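Local coordinates for DNA mismatch repair protein MLH3 (Saccharomyces cerevisiae S288C, PDB 6RMN) that pairs through this C-terminal domain with MLH1 to form MutLbeta, a heterodimer involved in correcting insertion-deletion loops from replication, damage or meiotic recombination, at residues E53-E58 / N221-H227; F61-T66 / L172-S178. One frame throughout, in Å; residues are numbered along the deposited sequence.

Contact 1: E53-E58 / N221-H227; sequences ERIRLE and NPFECAH. With ZN (zinc ion), chain D; ZN (zinc ion), chain C.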
ATOM      1  N   GLU B  53      -6.063  -0.553  17.740  1.00 30.93           N
ATOM      2  CA  GLU B  53      -5.985  -0.346  19.192  1.00 31.36           C
ATOM      3  C   GLU B  53      -5.703   1.128  19.527  1.00 35.11           C
ATOM      4  O   GLU B  53      -6.331   1.659  20.442  1.00 36.19           O
ATOM      5  CB  GLU B  53      -4.910  -1.258  19.795  1.00 32.74           C
ATOM      6  CG  GLU B  53      -4.759  -1.198  21.301  1.00 38.39           C
ATOM      7  CD  GLU B  53      -3.654  -2.121  21.758  1.00 46.47           C
ATOM      8  OE1 GLU B  53      -3.848  -3.357  21.702  1.00 34.97           O
ATOM      9  OE2 GLU B  53      -2.568  -1.612  22.112  1.00 26.73           O
ATOM     10  N   ARG B  54      -4.799   1.781  18.765  1.00 29.89           N
ATOM     11  CA  ARG B  54      -4.454   3.188  18.918  1.00 29.52           C
ATOM     12  C   ARG B  54      -5.656   4.117  18.670  1.00 33.21           C
ATOM     13  O   ARG B  54      -5.910   5.028  19.473  1.00 33.33           O
ATOM     14  CB  ARG B  54      -3.297   3.576  17.985  1.00 28.81           C
ATOM     15  CG  ARG B  54      -2.855   5.027  18.165  1.00 36.96           C
ATOM     16  CD  ARG B  54      -2.047   5.116  19.429  1.00 43.32           C
ATOM     17  NE  ARG B  54      -2.595   6.062  20.377  1.00 49.58           N
ATOM     18  CZ  ARG B  54      -2.041   6.338  21.550  1.00 52.65           C
ATOM     19  NH1 ARG B  54      -0.929   5.717  21.931  1.00 25.71           N
ATOM     20  NH2 ARG B  54      -2.594   7.227  22.354  1.00 51.30           N
ATOM     21  N   ILE B  55      -6.351   3.906  17.535  1.00 28.79           N
ATOM     22  CA  ILE B  55      -7.535   4.677  17.140  1.00 28.62           C
ATOM     23  C   ILE B  55      -8.596   4.535  18.235  1.00 33.33           C
ATOM     24  O   ILE B  55      -9.232   5.523  18.608  1.00 33.16           O
ATOM     25  CB  ILE B  55      -8.096   4.208  15.745  1.00 29.99           C
ATOM     26  CG1 ILE B  55      -7.063   4.424  14.608  1.00 29.13           C
ATOM     27  CG2 ILE B  55      -9.436   4.899  15.407  1.00 28.14           C
ATOM     28  CD1 ILE B  55      -7.236   3.503  13.404  1.00 29.83           C
ATOM     29  N   ARG B  56      -8.795   3.293  18.711  1.00 30.51           N
ATOM     30  CA  ARG B  56      -9.797   2.946  19.711  1.00 30.88           C
ATOM     31  C   ARG B  56      -9.517   3.568  21.066  1.00 35.13           C
ATOM     32  O   ARG B  56     -10.458   4.034  21.702  1.00 35.56           O
ATOM     33  CB  ARG B  56      -9.974   1.426  19.800  1.00 29.34           C
ATOM     34  CG  ARG B  56     -10.791   0.868  18.651  1.00 27.51           C
ATOM     35  CD  ARG B  56     -10.953  -0.635  18.750  1.00 35.14           C
ATOM     36  NE  ARG B  56     -11.665  -1.185  17.587  1.00 40.29           N
ATOM     37  CZ  ARG B  56     -12.989  -1.280  17.481  1.00 50.34           C
ATOM     38  NH1 ARG B  56     -13.772  -0.870  18.466  1.00 35.52           N
ATOM     39  NH2 ARG B  56     -13.538  -1.778  16.383  1.00 41.49           N
ATOM     40  N   LEU B  57      -8.229   3.618  21.479  1.00 31.39           N
ATOM     41  CA  LEU B  57      -7.790   4.210  22.738  1.00 32.14           C
ATOM     42  C   LEU B  57      -8.046   5.700  22.772  1.00 35.14           C
ATOM     43  O   LEU B  57      -8.655   6.189  23.719  1.00 35.42           O
ATOM     44  CB  LEU B  57      -6.303   3.913  23.039  1.00 32.25           C
ATOM     45  CG  LEU B  57      -5.783   4.515  24.353  1.00 37.15           C
ATOM     46  CD1 LEU B  57      -6.305   3.742  25.571  1.00 37.52           C
ATOM     47  CD2 LEU B  57      -4.298   4.628  24.341  1.00 39.88           C
ATOM     48  N   GLU B  58      -7.613   6.411  21.738  1.00 31.24           N
ATOM     49  CA  GLU B  58      -7.806   7.856  21.638  1.00 32.05           C
ATOM     50  C   GLU B  58      -9.309   8.262  21.647  1.00 39.00           C
ATOM     51  O   GLU B  58      -9.635   9.321  22.192  1.00 40.18           O
ATOM     52  CB  GLU B  58      -7.041   8.418  20.436  1.00 33.12           C
ATOM     53  CG  GLU B  58      -5.538   8.226  20.579  1.00 38.91           C
ATOM     54  CD  GLU B  58      -4.664   9.230  19.857  1.00 51.39           C
ATOM     55  OE1 GLU B  58      -5.227  10.162  19.241  1.00 48.14           O
ATOM     56  OE2 GLU B  58      -3.420   9.094  19.916  1.00 37.13           O
ATOM     57  N   ASN B 221      -1.001  10.441  18.823  1.00 35.48           N
ATOM     58  CA  ASN B 221       0.237   9.658  18.782  1.00 35.32           C
ATOM     59  C   ASN B 221       0.054   8.392  17.913  1.00 36.02           C
ATOM     60  O   ASN B 221      -0.203   7.321  18.440  1.00 34.07           O
ATOM     61  CB  ASN B 221       0.735   9.334  20.204  1.00 37.89           C
ATOM     62  CG  ASN B 221       1.997   8.495  20.315  1.00 55.20           C
ATOM     63  OD1 ASN B 221       2.251   7.899  21.359  1.00 54.88           O
ATOM     64  ND2 ASN B 221       2.822   8.428  19.275  1.00 42.69           N
ATOM     65  N   PRO B 222       0.201   8.478  16.580  1.00 32.85           N
ATOM     66  CA  PRO B 222       0.009   7.269  15.751  1.00 31.34           C
ATOM     67  C   PRO B 222       1.165   6.269  15.732  1.00 36.61           C
ATOM     68  O   PRO B 222       1.044   5.227  15.086  1.00 35.33           O
ATOM     69  CB  PRO B 222      -0.230   7.837  14.344  1.00 32.74           C
ATOM     70  CG  PRO B 222       0.410   9.163  14.330  1.00 38.31           C
ATOM     71  CD  PRO B 222       0.486   9.673  15.752  1.00 35.25           C
ATOM     72  N   PHE B 223       2.271   6.570  16.435  1.00 34.79           N
ATOM     73  CA  PHE B 223       3.512   5.796  16.375  1.00 33.97           C
ATOM     74  C   PHE B 223       3.640   4.656  17.370  1.00 36.64           C
ATOM     75  O   PHE B 223       4.591   3.877  17.271  1.00 35.13           O
ATOM     76  CB  PHE B 223       4.698   6.745  16.464  1.00 36.91           C
ATOM     77  CG  PHE B 223       4.579   7.824  15.415  1.00 38.22           C
ATOM     78  CD1 PHE B 223       4.604   7.505  14.060  1.00 40.70           C
ATOM     79  CD2 PHE B 223       4.378   9.147  15.779  1.00 40.67           C
ATOM     80  CE1 PHE B 223       4.467   8.500  13.091  1.00 42.12           C
ATOM     81  CE2 PHE B 223       4.270  10.145  14.808  1.00 44.11           C
ATOM     82  CZ  PHE B 223       4.296   9.813  13.471  1.00 41.71           C
ATOM     83  N   GLU B 224       2.656   4.485  18.253  1.00 34.87           N
ATOM     84  CA  GLU B 224       2.671   3.358  19.187  1.00 35.82           C
ATOM     85  C   GLU B 224       1.275   2.857  19.477  1.00 36.80           C
ATOM     86  O   GLU B 224       0.325   3.582  19.241  1.00 35.78           O
ATOM     87  CB  GLU B 224       3.479   3.649  20.483  1.00 39.06           C
ATOM     88  CG  GLU B 224       2.993   4.785  21.359  1.00 55.16           C
ATOM     89  CD  GLU B 224       4.004   5.265  22.387  1.00 85.04           C
ATOM     90  OE1 GLU B 224       5.154   5.582  22.000  1.00 67.21           O
ATOM     91  OE2 GLU B 224       3.640   5.341  23.584  1.00 89.10           O
ATOM     92  N   CYS B 225       1.150   1.602  19.937  1.00 33.23           N
ATOM     93  CA  CYS B 225      -0.120   0.993  20.346  1.00 33.18           C
ATOM     94  C   CYS B 225      -0.521   1.584  21.721  1.00 37.34           C
ATOM     95  O   CYS B 225       0.199   2.443  22.260  1.00 37.20           O
ATOM     96  CB  CYS B 225       0.021  -0.525  20.419  1.00 34.09           C
ATOM     97  SG  CYS B 225       0.994  -1.109  21.833  1.00 39.76           S
ATOM     98  N   ALA B 226      -1.630   1.091  22.312  1.00 34.04           N
ATOM     99  CA  ALA B 226      -2.069   1.553  23.638  1.00 35.10           C
ATOM    100  C   ALA B 226      -1.023   1.310  24.746  1.00 41.77           C
ATOM    101  O   ALA B 226      -0.907   2.152  25.627  1.00 44.96           O
ATOM    102  CB  ALA B 226      -3.401   0.921  24.022  1.00 35.44           C
ATOM    103  N   HIS B 227      -0.233   0.209  24.660  1.00 37.40           N
ATOM    104  CA  HIS B 227       0.789  -0.215  25.630  1.00 38.26           C
ATOM    105  C   HIS B 227       2.217   0.295  25.337  1.00 45.31           C
ATOM    106  O   HIS B 227       3.186  -0.266  25.849  1.00 47.12           O
ATOM    107  CB  HIS B 227       0.778  -1.752  25.785  1.00 39.31           C
ATOM    108  CG  HIS B 227      -0.606  -2.320  25.908  1.00 42.22           C
ATOM    109  ND1 HIS B 227      -1.377  -2.591  24.788  1.00 42.79           N
ATOM    110  CD2 HIS B 227      -1.345  -2.570  27.013  1.00 44.39           C
ATOM    111  CE1 HIS B 227      -2.545  -3.009  25.245  1.00 42.15           C
ATOM    112  NE2 HIS B 227      -2.575  -3.017  26.575  1.00 43.48           N
TER
HETATM  113 ZN    ZN D 902      -0.603  -2.718  22.695  1.00 47.87          ZN
HETATM  114 ZN    ZN C 901      -3.283  -5.233  21.920  1.00 47.75          ZN
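R54 and E53 lead from the helix, and A226 answers from the loop. The R54 side chain tucks against the N221-C225 part of the loop: its CD lies 3.0 Å from N221 O, that carbonyl sits over one face of the guanidinium, and E224 O comes at its edge. Within the helix, R54 NH2 forms a salt bridge with E58 OE2 at 3.2 Å. The same OE2 accepts a hydrogen bond from N221 N at 3.0 Å, while E58 OE1 takes the amide of H220. E53 is the metal bridge. Its OE1 binds the zinc of chain C at 2.0 Å, alongside H49 and C194; its OE2 binds the zinc of chain D at 2.3 Å, which also takes C225 SG at 2.4 Å and H227 ND1 at 2.2 Å. A226 N donates a hydrogen bond to E53 OE2, 2.9 Å away, and A226 CB rests on L57 CD2 at 3.8 Å. The MLH1 chain contributes to both ions. This is the two-zinc site of the MutL endonuclease family. Around it, N190 of helix 183-196 touches L57, A226 and H227, L216 of helix 206-216 touches R54 and P222, and F223 pairs with S231 just before strand 232-234.

Contact 2: F61-T66 / L172-S178; sequences FYSLLT and LYWWKYS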
ATOM      1  N   PHE B  61     -10.364   7.721  25.444  1.00 33.94           N
ATOM      2  CA  PHE B  61      -9.794   8.824  26.194  1.00 35.45           C
ATOM      3  C   PHE B  61     -10.587  10.097  25.970  1.00 41.78           C
ATOM      4  O   PHE B  61     -10.961  10.750  26.948  1.00 43.10           O
ATOM      5  CB  PHE B  61      -8.303   9.012  25.869  1.00 37.99           C
ATOM      6  CG  PHE B  61      -7.425   8.423  26.948  1.00 41.23           C
ATOM      7  CD1 PHE B  61      -7.241   9.084  28.156  1.00 46.55           C
ATOM      8  CD2 PHE B  61      -6.840   7.176  26.786  1.00 43.87           C
ATOM      9  CE1 PHE B  61      -6.460   8.518  29.169  1.00 47.88           C
ATOM     10  CE2 PHE B  61      -6.075   6.604  27.808  1.00 47.03           C
ATOM     11  CZ  PHE B  61      -5.889   7.278  28.990  1.00 45.84           C
ATOM     12  N   TYR B  62     -10.908  10.413  24.699  1.00 39.87           N
ATOM     13  CA  TYR B  62     -11.698  11.588  24.335  1.00 42.09           C
ATOM     14  C   TYR B  62     -13.071  11.566  25.033  1.00 44.93           C
ATOM     15  O   TYR B  62     -13.480  12.581  25.582  1.00 46.62           O
ATOM     16  CB  TYR B  62     -11.811  11.750  22.794  1.00 45.11           C
ATOM     17  CG  TYR B  62     -12.750  12.866  22.375  1.00 51.71           C
ATOM     18  CD1 TYR B  62     -12.330  14.194  22.370  1.00 55.58           C
ATOM     19  CD2 TYR B  62     -14.080  12.600  22.053  1.00 54.26           C
ATOM     20  CE1 TYR B  62     -13.207  15.230  22.049  1.00 59.74           C
ATOM     21  CE2 TYR B  62     -14.969  13.627  21.742  1.00 58.06           C
ATOM     22  CZ  TYR B  62     -14.526  14.942  21.729  1.00 69.07           C
ATOM     23  OH  TYR B  62     -15.400  15.960  21.407  1.00 72.61           O
ATOM     24  N   SER B  63     -13.745  10.408  25.057  1.00 39.38           N
ATOM     25  CA  SER B  63     -15.036  10.241  25.733  1.00 39.63           C
ATOM     26  C   SER B  63     -14.945  10.458  27.250  1.00 42.40           C
ATOM     27  O   SER B  63     -15.776  11.171  27.811  1.00 42.40           O
ATOM     28  CB  SER B  63     -15.622   8.861  25.441  1.00 42.15           C
ATOM     29  OG  SER B  63     -15.874   8.734  24.051  1.00 56.30           O
ATOM     30  N   LEU B  64     -13.945   9.833  27.904  1.00 37.77           N
ATOM     31  CA  LEU B  64     -13.724   9.886  29.343  1.00 37.33           C
ATOM     32  C   LEU B  64     -13.416  11.304  29.825  1.00 43.07           C
ATOM     33  O   LEU B  64     -13.993  11.748  30.817  1.00 43.98           O
ATOM     34  CB  LEU B  64     -12.603   8.887  29.753  1.00 35.90           C
ATOM     35  CG  LEU B  64     -11.912   9.074  31.132  1.00 39.50           C
ATOM     36  CD1 LEU B  64     -12.837   8.781  32.261  1.00 39.20           C
ATOM     37  CD2 LEU B  64     -10.691   8.196  31.252  1.00 39.95           C
ATOM     38  N   LEU B  65     -12.501  11.996  29.138  1.00 39.62           N
ATOM     39  CA  LEU B  65     -12.086  13.333  29.539  1.00 40.14           C
ATOM     40  C   LEU B  65     -13.122  14.413  29.212  1.00 46.47           C
ATOM     41  O   LEU B  65     -13.176  15.393  29.939  1.00 46.85           O
ATOM     42  CB  LEU B  65     -10.689  13.666  28.999  1.00 39.35           C
ATOM     43  CG  LEU B  65      -9.574  12.946  29.775  1.00 41.00           C
ATOM     44  CD1 LEU B  65      -8.377  12.679  28.922  1.00 39.71           C
ATOM     45  CD2 LEU B  65      -9.242  13.653  31.104  1.00 41.04           C
ATOM     46  N   THR B  66     -13.986  14.210  28.195  1.00 45.14           N
ATOM     47  CA  THR B  66     -15.082  15.137  27.862  1.00 47.28           C
ATOM     48  C   THR B  66     -16.112  15.076  28.993  1.00 53.64           C
ATOM     49  O   THR B  66     -16.599  16.121  29.415  1.00 56.31           O
ATOM     50  CB  THR B  66     -15.680  14.818  26.469  1.00 51.71           C
ATOM     51  OG1 THR B  66     -14.658  14.999  25.504  1.00 50.65           O
ATOM     52  CG2 THR B  66     -16.842  15.718  26.092  1.00 50.56           C
ATOM     53  N   LEU B 172     -11.845  20.813  23.225  1.00 83.92           N
ATOM     54  CA  LEU B 172     -11.226  20.019  24.291  1.00 80.29           C
ATOM     55  C   LEU B 172     -10.169  19.095  23.701  1.00 77.81           C
ATOM     56  O   LEU B 172     -10.501  18.178  22.933  1.00 76.42           O
ATOM     57  CB  LEU B 172     -12.298  19.181  25.017  1.00 79.36           C
ATOM     58  CG  LEU B 172     -12.011  18.726  26.455  1.00 83.03           C
ATOM     59  CD1 LEU B 172     -13.302  18.581  27.220  1.00 83.97           C
ATOM     60  CD2 LEU B 172     -11.258  17.396  26.498  1.00 82.30           C
ATOM     61  N   TYR B 173      -8.900  19.337  24.062  1.00 70.37           N
ATOM     62  CA  TYR B 173      -7.792  18.497  23.628  1.00 67.01           C
ATOM     63  C   TYR B 173      -7.516  17.564  24.790  1.00 64.05           C
ATOM     64  O   TYR B 173      -6.848  17.946  25.754  1.00 63.38           O
ATOM     65  CB  TYR B 173      -6.567  19.334  23.226  1.00 70.42           C
ATOM     66  CG  TYR B 173      -6.860  20.359  22.151  1.00 75.82           C
ATOM     67  CD1 TYR B 173      -6.853  20.009  20.803  1.00 77.45           C
ATOM     68  CD2 TYR B 173      -7.151  21.681  22.480  1.00 79.89           C
ATOM     69  CE1 TYR B 173      -7.128  20.950  19.809  1.00 80.68           C
ATOM     70  CE2 TYR B 173      -7.429  22.629  21.496  1.00 83.43           C
ATOM     71  CZ  TYR B 173      -7.414  22.259  20.162  1.00 90.95           C
ATOM     72  OH  TYR B 173      -7.680  23.196  19.191  1.00 95.08           O
ATOM     73  N   TRP B 174      -8.126  16.359  24.736  1.00 55.49           N
ATOM     74  CA  TRP B 174      -8.051  15.336  25.781  1.00 52.41           C
ATOM     75  C   TRP B 174      -6.621  15.078  26.252  1.00 54.30           C
ATOM     76  O   TRP B 174      -6.407  14.879  27.446  1.00 54.16           O
ATOM     77  CB  TRP B 174      -8.750  14.021  25.344  1.00 48.94           C
ATOM     78  CG  TRP B 174      -8.102  13.363  24.160  1.00 48.40           C
ATOM     79  CD1 TRP B 174      -8.364  13.604  22.842  1.00 51.39           C
ATOM     80  CD2 TRP B 174      -6.992  12.453  24.190  1.00 46.93           C
ATOM     81  NE1 TRP B 174      -7.504  12.881  22.049  1.00 49.27           N
ATOM     82  CE2 TRP B 174      -6.648  12.169  22.847  1.00 49.65           C
ATOM     83  CE3 TRP B 174      -6.228  11.874  25.221  1.00 47.63           C
ATOM     84  CZ2 TRP B 174      -5.580  11.334  22.511  1.00 47.95           C
ATOM     85  CZ3 TRP B 174      -5.173  11.040  24.885  1.00 48.28           C
ATOM     86  CH2 TRP B 174      -4.872  10.760  23.544  1.00 48.46           C
ATOM     87  N   TRP B 175      -5.643  15.130  25.317  1.00 48.69           N
ATOM     88  CA  TRP B 175      -4.232  14.858  25.574  1.00 47.83           C
ATOM     89  C   TRP B 175      -3.529  15.910  26.442  1.00 52.59           C
ATOM     90  O   TRP B 175      -2.432  15.643  26.941  1.00 52.47           O
ATOM     91  CB  TRP B 175      -3.475  14.609  24.277  1.00 46.71           C
ATOM     92  CG  TRP B 175      -3.829  15.539  23.162  1.00 49.34           C
ATOM     93  CD1 TRP B 175      -4.730  15.320  22.160  1.00 51.81           C
ATOM     94  CD2 TRP B 175      -3.246  16.821  22.908  1.00 51.35           C
ATOM     95  NE1 TRP B 175      -4.753  16.395  21.303  1.00 53.25           N
ATOM     96  CE2 TRP B 175      -3.841  17.325  21.730  1.00 56.22           C
ATOM     97  CE3 TRP B 175      -2.236  17.573  23.535  1.00 54.23           C
ATOM     98  CZ2 TRP B 175      -3.466  18.548  21.169  1.00 58.01           C
ATOM     99  CZ3 TRP B 175      -1.875  18.793  22.989  1.00 58.64           C
ATOM    100  CH2 TRP B 175      -2.486  19.273  21.819  1.00 60.18           C
ATOM    101  N   LYS B 176      -4.168  17.071  26.665  1.00 49.64           N
ATOM    102  CA  LYS B 176      -3.632  18.110  27.539  1.00 51.91           C
ATOM    103  C   LYS B 176      -3.924  17.757  29.012  1.00 57.14           C
ATOM    104  O   LYS B 176      -3.378  18.392  29.911  1.00 58.82           O
ATOM    105  CB  LYS B 176      -4.215  19.489  27.176  1.00 55.95           C
ATOM    106  CG  LYS B 176      -3.648  20.036  25.876  1.00 62.22           C
ATOM    107  CD  LYS B 176      -4.182  21.396  25.506  1.00 72.54           C
ATOM    108  CE  LYS B 176      -3.499  21.891  24.249  1.00 89.93           C
ATOM    109  NZ  LYS B 176      -3.900  23.280  23.897  1.00104.92           N
ATOM    110  N   TYR B 177      -4.776  16.737  29.240  1.00 53.07           N
ATOM    111  CA  TYR B 177      -5.231  16.251  30.546  1.00 53.25           C
ATOM    112  C   TYR B 177      -4.923  14.764  30.733  1.00 55.75           C
ATOM    113  O   TYR B 177      -5.196  14.213  31.799  1.00 54.75           O
ATOM    114  CB  TYR B 177      -6.750  16.461  30.674  1.00 55.33           C
ATOM    115  CG  TYR B 177      -7.203  17.883  30.468  1.00 61.43           C
ATOM    116  CD1 TYR B 177      -7.585  18.339  29.209  1.00 64.43           C
ATOM    117  CD2 TYR B 177      -7.290  18.769  31.538  1.00 64.72           C
ATOM    118  CE1 TYR B 177      -8.006  19.655  29.012  1.00 68.92           C
ATOM    119  CE2 TYR B 177      -7.725  20.082  31.357  1.00 68.65           C
ATOM    120  CZ  TYR B 177      -8.074  20.524  30.090  1.00 78.76           C
ATOM    121  OH  TYR B 177      -8.491  21.825  29.910  1.00 84.11           O
ATOM    122  N   SER B 178      -4.390  14.116  29.688  1.00 52.65           N
ATOM    123  CA  SER B 178      -4.038  12.693  29.618  1.00 51.51           C
ATOM    124  C   SER B 178      -3.172  12.210  30.799  1.00 55.91           C
ATOM    125  O   SER B 178      -3.378  11.100  31.299  1.00 54.90           O
ATOM    126  CB  SER B 178      -3.329  12.403  28.296  1.00 54.44           C
ATOM    127  OG  SER B 178      -3.673  11.114  27.824  1.00 65.25           O
TER
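W174 lays one face of its indole against the helix, with F61 CB over the six-membered ring, 4.0 Å from the centroid in a CH-pi contact, and Y62 N over that face too. Y62 CB comes within 3.9 Å of W174 CD1. One turn on, L65 CD1 lies at the edge of the indole and is 3.8 Å from W174 CB, while L65 CD2 lies 3.8 Å from Y177 CB. L172 finishes the row, its CD1 3.9 Å from T66 CA. No hydrogen bond crosses the interface; T66 OG1 is spent on its own helix, bonding Y62 O at 2.7 Å. The fit is therefore one of shape and apolar surface. F61 also meets H186 edge-to-face, tying the patch to helix 183-196, and both F61 and L65 touch V181. F61, Y62 and L65, one turn of helix 48-69, thus receive W174 from the loop before helix 183-196, on the long helix that, as in other MutL C-terminal domains, probably joins the dimerization and external subdomains.

How the contacts relate
Both contacts draw on helix 48-69, contact 1 nearer its start and contact 2 further along, with centres about 14 Å apart. The order in the chain is 53-58, 61-66, 172-178, 221-227, so the loop segment of contact 2 returns to the helix before that of contact 1 does. They meet directly where E58 OE1 packs 3.5 Å from W174 CZ2, and W175 stacks on H220, whose amide E58 also holds. The four-stranded sheet 76-124 lies in the part of the chain that contact 2 spans. One helix thus carries zinc ligand E53 at one stretch and, about two turns further on, receives the connection leading back toward helix 183-196.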